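6-phosphogluconate dehydratase (Shewanella oneidensis, PDB 2GP4) is a lyase that probably dehydrates 6-phosphogluconate to 2-keto-3-deoxy-6-phosphogluconate in the Entner-Doudoroff pathway, here in a form without its iron-sulfur cluster. Local coordinates at residues S347-L352 against Q435-K441; P499-G503 against R608-P614; A276-M280 against E411-V415; V464-V470 against Q559-R565. All blocks are in the same frame, centred on the assembly; numbering follows the deposited sequence.

Interaction 1. Residues S347-L352 against Q435-K441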
loop_
_atom_site.group_PDB
_atom_site.type_symbol
_atom_site.label_atom_id
_atom_site.label_comp_id
_atom_site.label_asym_id
_atom_site.label_seq_id
_atom_site.Cartn_x
_atom_site.Cartn_y
_atom_site.Cartn_z
ATOM N N SER A 347 5.255 -4.157 -12.547
ATOM C CA SER A 347 4.522 -3.024 -13.111
ATOM C C SER A 347 4.487 -3.082 -14.637
ATOM O O SER A 347 3.445 -2.839 -15.247
ATOM C CB SER A 347 5.134 -1.705 -12.639
ATOM O OG SER A 347 4.506 -0.593 -13.246
ATOM N N ASP A 348 5.626 -3.431 -15.238
ATOM C CA ASP A 348 5.738 -3.560 -16.690
ATOM C C ASP A 348 4.767 -4.572 -17.295
ATOM O O ASP A 348 4.417 -4.464 -18.471
ATOM C CB ASP A 348 7.169 -3.927 -17.087
ATOM C CG ASP A 348 8.135 -2.780 -16.916
ATOM O OD1 ASP A 348 7.703 -1.618 -16.749
ATOM O OD2 ASP A 348 9.349 -3.043 -16.957
ATOM N N ALA A 349 4.339 -5.547 -16.495
ATOM C CA ALA A 349 3.419 -6.580 -16.973
ATOM C C ALA A 349 1.957 -6.375 -16.545
ATOM O O ALA A 349 1.055 -6.989 -17.109
ATOM C CB ALA A 349 3.906 -7.954 -16.548
ATOM N N VAL A 350 1.723 -5.520 -15.552
ATOM C CA VAL A 350 0.377 -5.361 -15.003
ATOM C C VAL A 350 -0.325 -4.131 -15.586
ATOM O O VAL A 350 0.110 -3.008 -15.357
ATOM C CB VAL A 350 0.380 -5.296 -13.450
ATOM C CG1 VAL A 350 -1.041 -5.164 -12.905
ATOM C CG2 VAL A 350 1.055 -6.527 -12.864
ATOM N N PRO A 351 -1.424 -4.344 -16.331
ATOM C CA PRO A 351 -2.153 -3.202 -16.884
ATOM C C PRO A 351 -2.863 -2.394 -15.796
ATOM O O PRO A 351 -3.160 -2.929 -14.719
ATOM C CB PRO A 351 -3.185 -3.855 -17.814
ATOM C CG PRO A 351 -3.392 -5.219 -17.242
ATOM C CD PRO A 351 -2.051 -5.629 -16.693
ATOM N N LEU A 352 -3.108 -1.117 -16.079
ATOM C CA LEU A 352 -3.960 -0.295 -15.236
ATOM C C LEU A 352 -5.417 -0.525 -15.632
ATOM O O LEU A 352 -5.791 -0.352 -16.794
ATOM C CB LEU A 352 -3.589 1.188 -15.350
ATOM C CG LEU A 352 -4.401 2.163 -14.493
ATOM C CD1 LEU A 352 -4.111 1.963 -12.988
ATOM C CD2 LEU A 352 -4.151 3.607 -14.921
ATOM N N GLN A 435 -4.067 1.796 -19.252
ATOM C CA GLN A 435 -2.658 1.719 -19.646
ATOM C C GLN A 435 -2.220 0.264 -19.536
ATOM O O GLN A 435 -2.706 -0.461 -18.665
ATOM C CB GLN A 435 -1.791 2.586 -18.738
ATOM C CG GLN A 435 -1.950 4.083 -18.959
ATOM C CD GLN A 435 -1.227 4.909 -17.926
ATOM O OE1 GLN A 435 -0.251 4.464 -17.326
ATOM N NE2 GLN A 435 -1.700 6.120 -17.712
ATOM N N ASN A 436 -1.309 -0.168 -20.405
ATOM C CA ASN A 436 -0.880 -1.567 -20.395
ATOM C C ASN A 436 0.198 -1.904 -19.354
ATOM O O ASN A 436 0.855 -2.948 -19.447
ATOM C CB ASN A 436 -0.460 -2.030 -21.797
ATOM C CG ASN A 436 0.875 -1.468 -22.228
ATOM O OD1 ASN A 436 1.439 -0.588 -21.574
ATOM N ND2 ASN A 436 1.388 -1.968 -23.351
ATOM N N ASN A 437 0.363 -1.020 -18.369
ATOM C CA ASN A 437 1.363 -1.174 -17.307
ATOM C C ASN A 437 0.966 -0.378 -16.052
ATOM O O ASN A 437 0.086 0.486 -16.115
ATOM C CB ASN A 437 2.733 -0.732 -17.808
ATOM C CG ASN A 437 2.730 0.698 -18.290
ATOM O OD1 ASN A 437 2.893 1.627 -17.501
ATOM N ND2 ASN A 437 2.521 0.885 -19.589
ATOM N N GLY A 438 1.621 -0.667 -14.924
ATOM C CA GLY A 438 1.288 -0.038 -13.649
ATOM C C GLY A 438 1.961 1.294 -13.347
ATOM O O GLY A 438 1.659 1.931 -12.333
ATOM N N GLY A 439 2.882 1.714 -14.207
ATOM C CA GLY A 439 3.551 3.008 -14.050
ATOM C C GLY A 439 4.468 3.176 -12.844
ATOM O O GLY A 439 4.857 4.299 -12.526
ATOM N N LEU A 440 4.812 2.079 -12.167
ATOM C CA LEU A 440 5.720 2.143 -11.019
ATOM C C LEU A 440 7.132 1.736 -11.430
ATOM O O LEU A 440 7.384 0.562 -11.685
ATOM C CB LEU A 440 5.240 1.226 -9.895
ATOM C CG LEU A 440 5.244 1.667 -8.422
ATOM C CD1 LEU A 440 5.269 0.435 -7.533
ATOM C CD2 LEU A 440 6.380 2.618 -8.052
ATOM N N LYS A 441 8.047 2.700 -11.494
ATOM C CA LYS A 441 9.423 2.420 -11.923
ATOM C C LYS A 441 10.483 2.672 -10.853
ATOM O O LYS A 441 10.382 3.611 -10.054
ATOM C CB LYS A 441 9.782 3.207 -13.195
ATOM C CG LYS A 441 8.975 2.838 -14.459
ATOM C CD LYS A 441 8.759 1.330 -14.630
ATOM C CE LYS A 441 10.031 0.614 -15.052
ATOM N NZ LYS A 441 9.819 -0.850 -15.095
HETATM O O HOH W 1 2.560 -4.989 -20.346
#

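Interaction 2. Residues P499-G503 against R608-P614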
loop_
_atom_site.group_PDB
_atom_site.type_symbol
_atom_site.label_atom_id
_atom_site.label_comp_id
_atom_site.label_asym_id
_atom_site.label_seq_id
_atom_site.Cartn_x
_atom_site.Cartn_y
_atom_site.Cartn_z
ATOM N N PRO A 499 11.922 8.592 6.819
ATOM C CA PRO A 499 11.477 7.978 8.070
ATOM C C PRO A 499 12.250 8.460 9.302
ATOM O O PRO A 499 11.636 8.860 10.293
ATOM C CB PRO A 499 11.728 6.489 7.830
ATOM C CG PRO A 499 11.554 6.326 6.370
ATOM C CD PRO A 499 12.104 7.587 5.753
ATOM N N LYS A 500 13.580 8.448 9.230
ATOM C CA LYS A 500 14.420 8.782 10.387
ATOM C C LYS A 500 14.432 10.275 10.709
ATOM O O LYS A 500 14.537 10.661 11.871
ATOM C CB LYS A 500 15.855 8.273 10.197
ATOM C CG LYS A 500 16.010 6.751 10.179
ATOM C CD LYS A 500 17.485 6.363 10.315
ATOM C CE LYS A 500 17.715 4.862 10.160
ATOM N NZ LYS A 500 17.452 4.390 8.764
ATOM N N ALA A 501 14.320 11.113 9.681
ATOM C CA ALA A 501 14.403 12.557 9.869
ATOM C C ALA A 501 13.221 13.114 10.647
ATOM O O ALA A 501 13.403 13.751 11.681
ATOM C CB ALA A 501 14.541 13.252 8.536
ATOM N N ASN A 502 12.016 12.873 10.140
ATOM C CA ASN A 502 10.794 13.412 10.727
ATOM C C ASN A 502 9.589 12.450 10.658
ATOM O O ASN A 502 8.441 12.882 10.671
ATOM C CB ASN A 502 10.452 14.767 10.083
ATOM C CG ASN A 502 10.275 14.680 8.564
ATOM O OD1 ASN A 502 10.418 13.609 7.959
ATOM N ND2 ASN A 502 9.946 15.813 7.945
ATOM N N GLY A 503 9.854 11.150 10.568
ATOM C CA GLY A 503 8.785 10.157 10.527
ATOM C C GLY A 503 8.081 10.057 9.191
ATOM O O GLY A 503 7.006 9.465 9.100
ATOM N N ARG A 608 11.525 5.995 15.706
ATOM C CA ARG A 608 11.820 6.801 14.517
ATOM C C ARG A 608 13.278 6.631 14.084
ATOM O O ARG A 608 13.582 6.498 12.899
ATOM C CB ARG A 608 11.535 8.280 14.798
ATOM C CG ARG A 608 11.649 9.197 13.586
ATOM C CD ARG A 608 11.689 10.677 13.979
ATOM N NE ARG A 608 10.478 11.099 14.691
ATOM C CZ ARG A 608 10.417 11.370 15.995
ATOM N NH1 ARG A 608 11.499 11.282 16.765
ATOM N NH2 ARG A 608 9.265 11.745 16.529
ATOM N N SER A 609 14.164 6.631 15.066
ATOM C CA SER A 609 15.593 6.542 14.835
ATOM C C SER A 609 16.019 5.183 14.269
ATOM O O SER A 609 17.076 5.079 13.645
ATOM C CB SER A 609 16.331 6.814 16.140
ATOM O OG SER A 609 17.703 6.941 15.899
ATOM N N ASN A 610 15.194 4.160 14.493
ATOM C CA ASN A 610 15.464 2.796 14.045
ATOM C C ASN A 610 14.627 2.351 12.839
ATOM O O ASN A 610 14.672 1.191 12.441
ATOM C CB ASN A 610 15.286 1.815 15.208
ATOM C CG ASN A 610 16.504 1.760 16.118
ATOM O OD1 ASN A 610 17.523 1.169 15.767
ATOM N ND2 ASN A 610 16.400 2.373 17.292
ATOM N N LEU A 611 13.869 3.274 12.257
ATOM C CA LEU A 611 13.092 2.980 11.053
ATOM C C LEU A 611 14.014 2.603 9.896
ATOM O O LEU A 611 14.983 3.309 9.600
ATOM C CB LEU A 611 12.224 4.175 10.669
ATOM C CG LEU A 611 10.716 4.221 10.957
ATOM C CD1 LEU A 611 10.231 3.219 12.015
ATOM C CD2 LEU A 611 10.278 5.659 11.288
ATOM N N SER A 612 13.722 1.479 9.256
ATOM C CA SER A 612 14.531 1.031 8.130
ATOM C C SER A 612 14.162 1.810 6.871
ATOM O O SER A 612 13.294 2.675 6.896
ATOM C CB SER A 612 14.394 -0.484 7.926
ATOM O OG SER A 612 13.117 -0.826 7.428
ATOM N N SER A 613 14.851 1.517 5.776
ATOM C CA SER A 613 14.620 2.184 4.505
ATOM C C SER A 613 13.221 1.859 3.976
ATOM O O SER A 613 12.710 0.760 4.219
ATOM C CB SER A 613 15.652 1.690 3.507
ATOM O OG SER A 613 15.470 0.301 3.287
ATOM N N PRO A 614 12.593 2.811 3.258
ATOM C CA PRO A 614 11.322 2.546 2.573
ATOM C C PRO A 614 11.275 1.216 1.799
ATOM O O PRO A 614 10.265 0.508 1.857
ATOM C CB PRO A 614 11.196 3.734 1.618
ATOM C CG PRO A 614 11.890 4.844 2.343
ATOM C CD PRO A 614 13.029 4.212 3.082
#

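Interaction 3. Residues A276-M280 against E411-V415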
loop_
_atom_site.group_PDB
_atom_site.type_symbol
_atom_site.label_atom_id
_atom_site.label_comp_id
_atom_site.label_asym_id
_atom_site.label_seq_id
_atom_site.Cartn_x
_atom_site.Cartn_y
_atom_site.Cartn_z
ATOM N N ALA A 276 -24.952 -10.110 8.409
ATOM C CA ALA A 276 -24.754 -11.515 8.043
ATOM C C ALA A 276 -23.281 -11.868 7.789
ATOM O O ALA A 276 -22.825 -12.943 8.180
ATOM C CB ALA A 276 -25.615 -11.878 6.837
ATOM N N LEU A 277 -22.548 -10.959 7.145
ATOM C CA LEU A 277 -21.121 -11.152 6.871
ATOM C C LEU A 277 -20.257 -11.137 8.129
ATOM O O LEU A 277 -19.214 -11.790 8.170
ATOM C CB LEU A 277 -20.608 -10.117 5.871
ATOM C CG LEU A 277 -21.085 -10.223 4.419
ATOM C CD1 LEU A 277 -20.546 -9.055 3.618
ATOM C CD2 LEU A 277 -20.685 -11.545 3.774
ATOM N N ASN A 278 -20.688 -10.391 9.146
ATOM C CA ASN A 278 -20.035 -10.411 10.452
ATOM C C ASN A 278 -20.227 -11.758 11.134
ATOM O O ASN A 278 -19.331 -12.246 11.827
ATOM C CB ASN A 278 -20.561 -9.289 11.355
ATOM C CG ASN A 278 -20.213 -7.895 10.836
ATOM O OD1 ASN A 278 -19.224 -7.697 10.122
ATOM N ND2 ASN A 278 -21.033 -6.918 11.202
ATOM N N LYS A 279 -21.398 -12.355 10.923
ATOM C CA LYS A 279 -21.721 -13.652 11.508
ATOM C C LYS A 279 -20.926 -14.757 10.821
ATOM O O LYS A 279 -20.422 -15.671 11.480
ATOM C CB LYS A 279 -23.222 -13.949 11.400
ATOM C CG LYS A 279 -24.155 -12.787 11.741
ATOM C CD LYS A 279 -24.328 -12.585 13.242
ATOM C CE LYS A 279 -25.442 -11.587 13.539
ATOM N NZ LYS A 279 -26.771 -12.061 13.048
HETATM N N MSE A 280 -20.818 -14.665 9.497
HETATM C CA MSE A 280 -20.092 -15.656 8.711
HETATM C C MSE A 280 -18.600 -15.632 9.038
HETATM O O MSE A 280 -17.967 -16.681 9.148
HETATM C CB MSE A 280 -20.320 -15.433 7.214
HETATM C CG MSE A 280 -19.796 -16.554 6.339
HETATM SE SE MSE A 280 -20.769 -18.206 6.661
HETATM C CE MSE A 280 -19.413 -19.497 6.101
ATOM N N GLU A 411 -31.246 -15.202 3.371
ATOM C CA GLU A 411 -30.176 -16.197 3.366
ATOM C C GLU A 411 -28.919 -15.675 2.663
ATOM O O GLU A 411 -28.974 -15.216 1.522
ATOM C CB GLU A 411 -30.665 -17.502 2.722
ATOM C CG GLU A 411 -29.643 -18.629 2.713
ATOM C CD GLU A 411 -30.141 -19.889 2.015
ATOM O OE1 GLU A 411 -31.371 -20.031 1.822
ATOM O OE2 GLU A 411 -29.297 -20.744 1.663
ATOM N N LEU A 412 -27.790 -15.755 3.360
ATOM C CA LEU A 412 -26.517 -15.307 2.820
ATOM C C LEU A 412 -25.976 -16.294 1.786
ATOM O O LEU A 412 -25.684 -17.444 2.113
ATOM C CB LEU A 412 -25.506 -15.089 3.949
ATOM C CG LEU A 412 -24.033 -14.842 3.599
ATOM C CD1 LEU A 412 -23.847 -13.581 2.762
ATOM C CD2 LEU A 412 -23.197 -14.778 4.876
ATOM N N ARG A 413 -25.853 -15.832 0.541
ATOM C CA ARG A 413 -25.342 -16.655 -0.551
ATOM C C ARG A 413 -24.251 -15.928 -1.321
ATOM O O ARG A 413 -24.262 -14.698 -1.422
ATOM C CB ARG A 413 -26.453 -17.011 -1.540
ATOM C CG ARG A 413 -27.747 -17.526 -0.933
ATOM C CD ARG A 413 -28.715 -17.900 -2.035
ATOM N NE ARG A 413 -28.259 -19.083 -2.756
ATOM C CZ ARG A 413 -28.794 -20.290 -2.626
ATOM N NH1 ARG A 413 -29.824 -20.486 -1.812
ATOM N NH2 ARG A 413 -28.299 -21.304 -3.318
ATOM N N TRP A 414 -23.319 -16.696 -1.874
ATOM C CA TRP A 414 -22.334 -16.152 -2.803
ATOM C C TRP A 414 -22.720 -16.499 -4.242
ATOM O O TRP A 414 -23.032 -17.649 -4.555
ATOM C CB TRP A 414 -20.922 -16.626 -2.446
ATOM C CG TRP A 414 -20.220 -15.696 -1.475
ATOM C CD1 TRP A 414 -19.400 -14.649 -1.795
ATOM C CD2 TRP A 414 -20.291 -15.723 -0.042
ATOM N NE1 TRP A 414 -18.954 -14.027 -0.656
ATOM C CE2 TRP A 414 -19.482 -14.664 0.435
ATOM C CE3 TRP A 414 -20.959 -16.535 0.885
ATOM C CZ2 TRP A 414 -19.322 -14.395 1.805
ATOM C CZ3 TRP A 414 -20.801 -16.268 2.251
ATOM C CH2 TRP A 414 -19.986 -15.205 2.694
ATOM N N VAL A 415 -22.738 -15.484 -5.101
ATOM C CA VAL A 415 -23.161 -15.646 -6.494
ATOM C C VAL A 415 -22.051 -15.217 -7.454
ATOM O O VAL A 415 -21.101 -14.552 -7.044
ATOM C CB VAL A 415 -24.469 -14.857 -6.805
ATOM C CG1 VAL A 415 -25.639 -15.399 -5.990
ATOM C CG2 VAL A 415 -24.283 -13.373 -6.544
#

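Interaction 4. Residues V464-V470 against Q559-R565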
loop_
_atom_site.group_PDB
_atom_site.type_symbol
_atom_site.label_atom_id
_atom_site.label_comp_id
_atom_site.label_asym_id
_atom_site.label_seq_id
_atom_site.Cartn_x
_atom_site.Cartn_y
_atom_site.Cartn_z
ATOM N N VAL A 464 13.966 14.778 -17.113
ATOM C CA VAL A 464 14.347 16.143 -16.768
ATOM C C VAL A 464 15.790 16.182 -16.275
ATOM O O VAL A 464 16.152 15.494 -15.316
ATOM C CB VAL A 464 13.412 16.792 -15.704
ATOM C CG1 VAL A 464 13.920 18.187 -15.295
ATOM C CG2 VAL A 464 11.974 16.883 -16.208
ATOM N N GLU A 465 16.605 16.982 -16.959
ATOM C CA GLU A 465 17.961 17.275 -16.537
ATOM C C GLU A 465 18.040 18.784 -16.313
ATOM O O GLU A 465 17.940 19.569 -17.261
ATOM C CB GLU A 465 18.966 16.817 -17.591
ATOM C CG GLU A 465 20.420 16.925 -17.153
ATOM C CD GLU A 465 21.397 16.592 -18.268
ATOM O OE1 GLU A 465 21.487 15.407 -18.653
ATOM O OE2 GLU A 465 22.080 17.517 -18.756
ATOM N N ALA A 466 18.197 19.176 -15.050
ATOM C CA ALA A 466 18.066 20.570 -14.646
ATOM C C ALA A 466 18.849 20.868 -13.359
ATOM O O ALA A 466 19.072 19.962 -12.556
ATOM C CB ALA A 466 16.600 20.907 -14.459
ATOM N N PRO A 467 19.284 22.135 -13.173
ATOM C CA PRO A 467 19.943 22.549 -11.927
ATOM C C PRO A 467 19.076 22.314 -10.684
ATOM O O PRO A 467 17.841 22.359 -10.766
ATOM C CB PRO A 467 20.193 24.050 -12.140
ATOM C CG PRO A 467 19.280 24.448 -13.267
ATOM C CD PRO A 467 19.204 23.249 -14.138
ATOM N N ALA A 468 19.721 22.066 -9.548
ATOM C CA ALA A 468 19.017 21.709 -8.317
ATOM C C ALA A 468 18.577 22.919 -7.512
ATOM O O ALA A 468 19.215 23.978 -7.555
ATOM C CB ALA A 468 19.873 20.799 -7.452
ATOM N N VAL A 469 17.476 22.739 -6.784
ATOM C CA VAL A 469 16.975 23.715 -5.823
ATOM C C VAL A 469 16.693 22.971 -4.507
ATOM O O VAL A 469 15.746 22.190 -4.413
ATOM C CB VAL A 469 15.710 24.449 -6.362
ATOM C CG1 VAL A 469 15.049 25.266 -5.265
ATOM C CG2 VAL A 469 16.073 25.348 -7.554
ATOM N N VAL A 470 17.530 23.217 -3.503
ATOM C CA VAL A 470 17.531 22.430 -2.266
ATOM C C VAL A 470 16.790 23.124 -1.128
ATOM O O VAL A 470 17.055 24.285 -0.823
ATOM C CB VAL A 470 18.984 22.085 -1.798
ATOM C CG1 VAL A 470 18.961 21.093 -0.642
ATOM C CG2 VAL A 470 19.813 21.521 -2.948
ATOM N N GLN A 559 23.987 20.613 -3.875
ATOM C CA GLN A 559 24.002 22.061 -3.696
ATOM C C GLN A 559 23.185 22.707 -4.801
ATOM O O GLN A 559 22.993 22.108 -5.855
ATOM C CB GLN A 559 25.443 22.594 -3.717
ATOM C CG GLN A 559 26.295 22.141 -2.534
ATOM C CD GLN A 559 27.746 22.623 -2.591
ATOM O OE1 GLN A 559 28.137 23.403 -3.469
ATOM N NE2 GLN A 559 28.551 22.160 -1.637
ATOM N N ASP A 560 22.695 23.921 -4.560
ATOM C CA ASP A 560 21.982 24.672 -5.588
ATOM C C ASP A 560 22.848 24.798 -6.838
ATOM O O ASP A 560 24.042 25.107 -6.756
ATOM C CB ASP A 560 21.592 26.061 -5.079
ATOM C CG ASP A 560 20.638 26.006 -3.900
ATOM O OD1 ASP A 560 19.476 25.573 -4.084
ATOM O OD2 ASP A 560 21.052 26.407 -2.787
ATOM N N GLY A 561 22.246 24.535 -7.991
ATOM C CA GLY A 561 22.943 24.674 -9.265
ATOM C C GLY A 561 23.369 23.349 -9.862
ATOM O O GLY A 561 23.364 23.196 -11.084
ATOM N N ASP A 562 23.741 22.394 -9.006
ATOM C CA ASP A 562 24.144 21.058 -9.452
ATOM C C ASP A 562 23.137 20.503 -10.445
ATOM O O ASP A 562 21.930 20.638 -10.244
ATOM C CB ASP A 562 24.232 20.090 -8.271
ATOM C CG ASP A 562 25.292 20.475 -7.258
ATOM O OD1 ASP A 562 26.093 21.397 -7.524
ATOM O OD2 ASP A 562 25.321 19.842 -6.181
ATOM N N LEU A 563 23.628 19.883 -11.513
ATOM C CA LEU A 563 22.743 19.221 -12.465
ATOM C C LEU A 563 22.285 17.876 -11.917
ATOM O O LEU A 563 23.097 17.064 -11.466
ATOM C CB LEU A 563 23.417 19.029 -13.827
ATOM C CG LEU A 563 23.452 20.140 -14.892
ATOM C CD1 LEU A 563 22.170 20.984 -14.937
ATOM C CD2 LEU A 563 24.666 21.027 -14.719
ATOM N N ILE A 564 20.975 17.659 -11.956
ATOM C CA ILE A 564 20.374 16.387 -11.585
ATOM C C ILE A 564 19.561 15.857 -12.752
ATOM O O ILE A 564 18.716 16.566 -13.303
ATOM C CB ILE A 564 19.457 16.541 -10.370
ATOM C CG1 ILE A 564 20.278 16.501 -9.087
ATOM C CG2 ILE A 564 18.381 15.460 -10.362
ATOM C CD1 ILE A 564 19.598 17.169 -7.911
ATOM N N ARG A 565 19.824 14.610 -13.125
ATOM C CA ARG A 565 19.093 13.969 -14.203
ATOM C C ARG A 565 18.099 12.986 -13.605
ATOM O O ARG A 565 18.496 12.009 -12.972
ATOM C CB ARG A 565 20.058 13.255 -15.163
ATOM C CG ARG A 565 19.391 12.614 -16.385
ATOM C CD ARG A 565 20.361 11.767 -17.217
ATOM N NE ARG A 565 21.454 12.558 -17.787
ATOM C CZ ARG A 565 22.753 12.294 -17.637
ATOM N NH1 ARG A 565 23.161 11.232 -16.949
ATOM N NH2 ARG A 565 23.653 13.090 -18.198
#

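Interaction 1. Residues S347-L352 against Q435-K441
S347, near the end of helix 340-347, meets the G438-G439 loop and L440 at the start of strand 440-445 with both its carbonyl and its hydroxyl. With OG anti to the backbone N (chi1 176°), the hydroxyl leans over the loop and accepts the L440 N-H, OG to N 2.9 Å. Its carbonyl is gripped twice: G438 N lies 2.9 Å from S347 O on one face of the carbonyl plane, and V350 N of the same loop comes from the opposite face. The packing here is tight and suits small residues. A side chain on G438 would run into S347 OG, and G439 has a positive phi of 67° that glycine adopts with ease. L440 CB rests against the serine, 3.9 Å from OG. Further along, L352 N bonds to Q435 O at 2.7 Å, while V350 turns away to pack on V312 and L315 of helix 304-316.

The outer side is looser and polar. The side chains of D348 and K441 cross at about a right angle, and NZ sits 2.8 Å from D348 OD1 on its syn side, 33° out of the carboxylate plane; the bond to OD2 is weak. The lysine reaches this point by bending at chi2 and chi3, and its NZ also donates to S344 O. Nearby a water bridges D348 O and N436 O in place of direct contact.

The inner grip of S347 on G438 and L440 therefore relies on short, neutral bonds between buried groups, which a small hydroxyl can serve, whereas the solvent side adds an ion pair that water would probably weaken.

Interaction 2. Residues P499-G503 against R608-P614
The guanidinium of R608 is met at its edge by the backbone of G503, whose N lies near the guanidinium plane, 4.2 Å from NE. This is contact without a hydrogen bond, since G503 N donates to P499 O; the charged end of R608 is held instead by R601 O, through NH2. The arginine's aliphatic part runs along the short helix 499-502, with CG 3.3 Å from P499 O and CD 3.5 Å from K500 O. G503, with positive phi, takes the chain out of that helix.

K500 stretches the other way across the backbone of R608, S609 and L611, bending only at chi4 (68°). Its NZ donates to L611 O at 2.8 Å, nearly in line with the C=O bond (168°), and it pairs with D551 as well. A methionine in place of K500 would probably leave the L611 carbonyl without this donor and D551 without its positive mate. Beside it the compact ring of P499 packs CB to CB on L611 at 3.7 Å.

L611 also touches L146 and L147 of helix 145-160, and P614, which meets the P499 ring, lies on H544 and T546 of strand 541-546. R608 and L611 thus face the helix, and P614 faces the strand.

Interaction 3. Residues A276-M280 against E411-V415
L412 pushes its CD2 methyl between A276 and M280, one helical turn apart, lying 3.8 Å from M280 CB and the same distance from A276 O. Its side chain gets there because CG is anti to the backbone N (chi1 170°), which sends the branched end out from the strand toward the helix. The other methyl, CD1, touches L277 CD2 at 3.9 Å. Alanine suits the place facing L412, being small enough to let the leucine approach the helix backbone.

W414, two residues further on, puts the benzene end of its indole against the same helix. M280, deposited as selenomethionine, brings CG to the ring edge, 3.9 Å from W414 CH2 and near the ring plane, while L277 CD2 approaches CZ2 obliquely at 3.7 Å. No hydrogen bond spans the two segments; the side chains meet by apolar contacts, and the indole's polar edge is satisfied elsewhere, NE1 donating to P262 O.

The strand runs almost crosswise to the helix, at 78°, with the axes 9.9 Å apart. Strand 411-416 pairs antiparallel with strand 403-408, whose Q403 and P405 also touch W414. On the helix side, L277 reaches S264 and V267, and M280 reaches L261, so this small two-stranded sheet leans on helix 272-287 and on the loop that precedes it.

Interaction 4. Residues V464-V470 against Q559-R565
E465 and R565 face each other as a non-hydrogen-bonded antiparallel pair, and both carry CG anti to the backbone N (chi1 -173° and -177°), which sends the two chains out side by side in one direction. The arginine then bends at chi3, turning its guanidinium side-on to the glutamate. R565 NE donates to E465 OE1 at 3.0 Å. R565 NH2 donates to the same oxygen, E465 OE1, at 3.2 Å and from the same face of its plane.

Next along the ladder, A466 and I564 form a hydrogen-bonded pair, I564 N to A466 O at 3.0 Å, with their side chains on the face packed against V491. P467 pairs with L563 without needing an N-H. A468 is small enough to take the I564 CD1 methyl at 3.7 Å from its CB.

Just before strand 563-567, Q559-D562 make a type II turn, and G561 has backbone angles that call for glycine. Its N donates to A468 O, and D560 OD1 receives V470 N at 3.1 Å, an almost straight bond (172°) that continues the pairing through a side chain.

R565 also bridges to E572 through NH1, so one cation serves acids on both adjoining strands. A leucine in its place would probably leave E465 and E572 both without this positive mate.

How the interactions relate
Interactions 1 and 4 belong to one mixed eight-stranded sheet: interaction 1 reaches its outer strand 440-445, interaction 4 joins strands 463-471 and 563-567 farther across, and their centres lie about 29 Å apart. Interaction 2 abuts the same sheet through strand 541-546. Its centre is about 25 Å from that of interaction 4 and about 29 Å from that of interaction 1. Interaction 3 stands apart on the helical side of the molecule, about 57 Å from interaction 4 between centres. No two contacts touch; the nearest atoms of interactions 1 and 2 are about 11 Å apart. Interaction 1 directly connects the two family regions. In this cluster-free form the contacts are not placed relative to the active site.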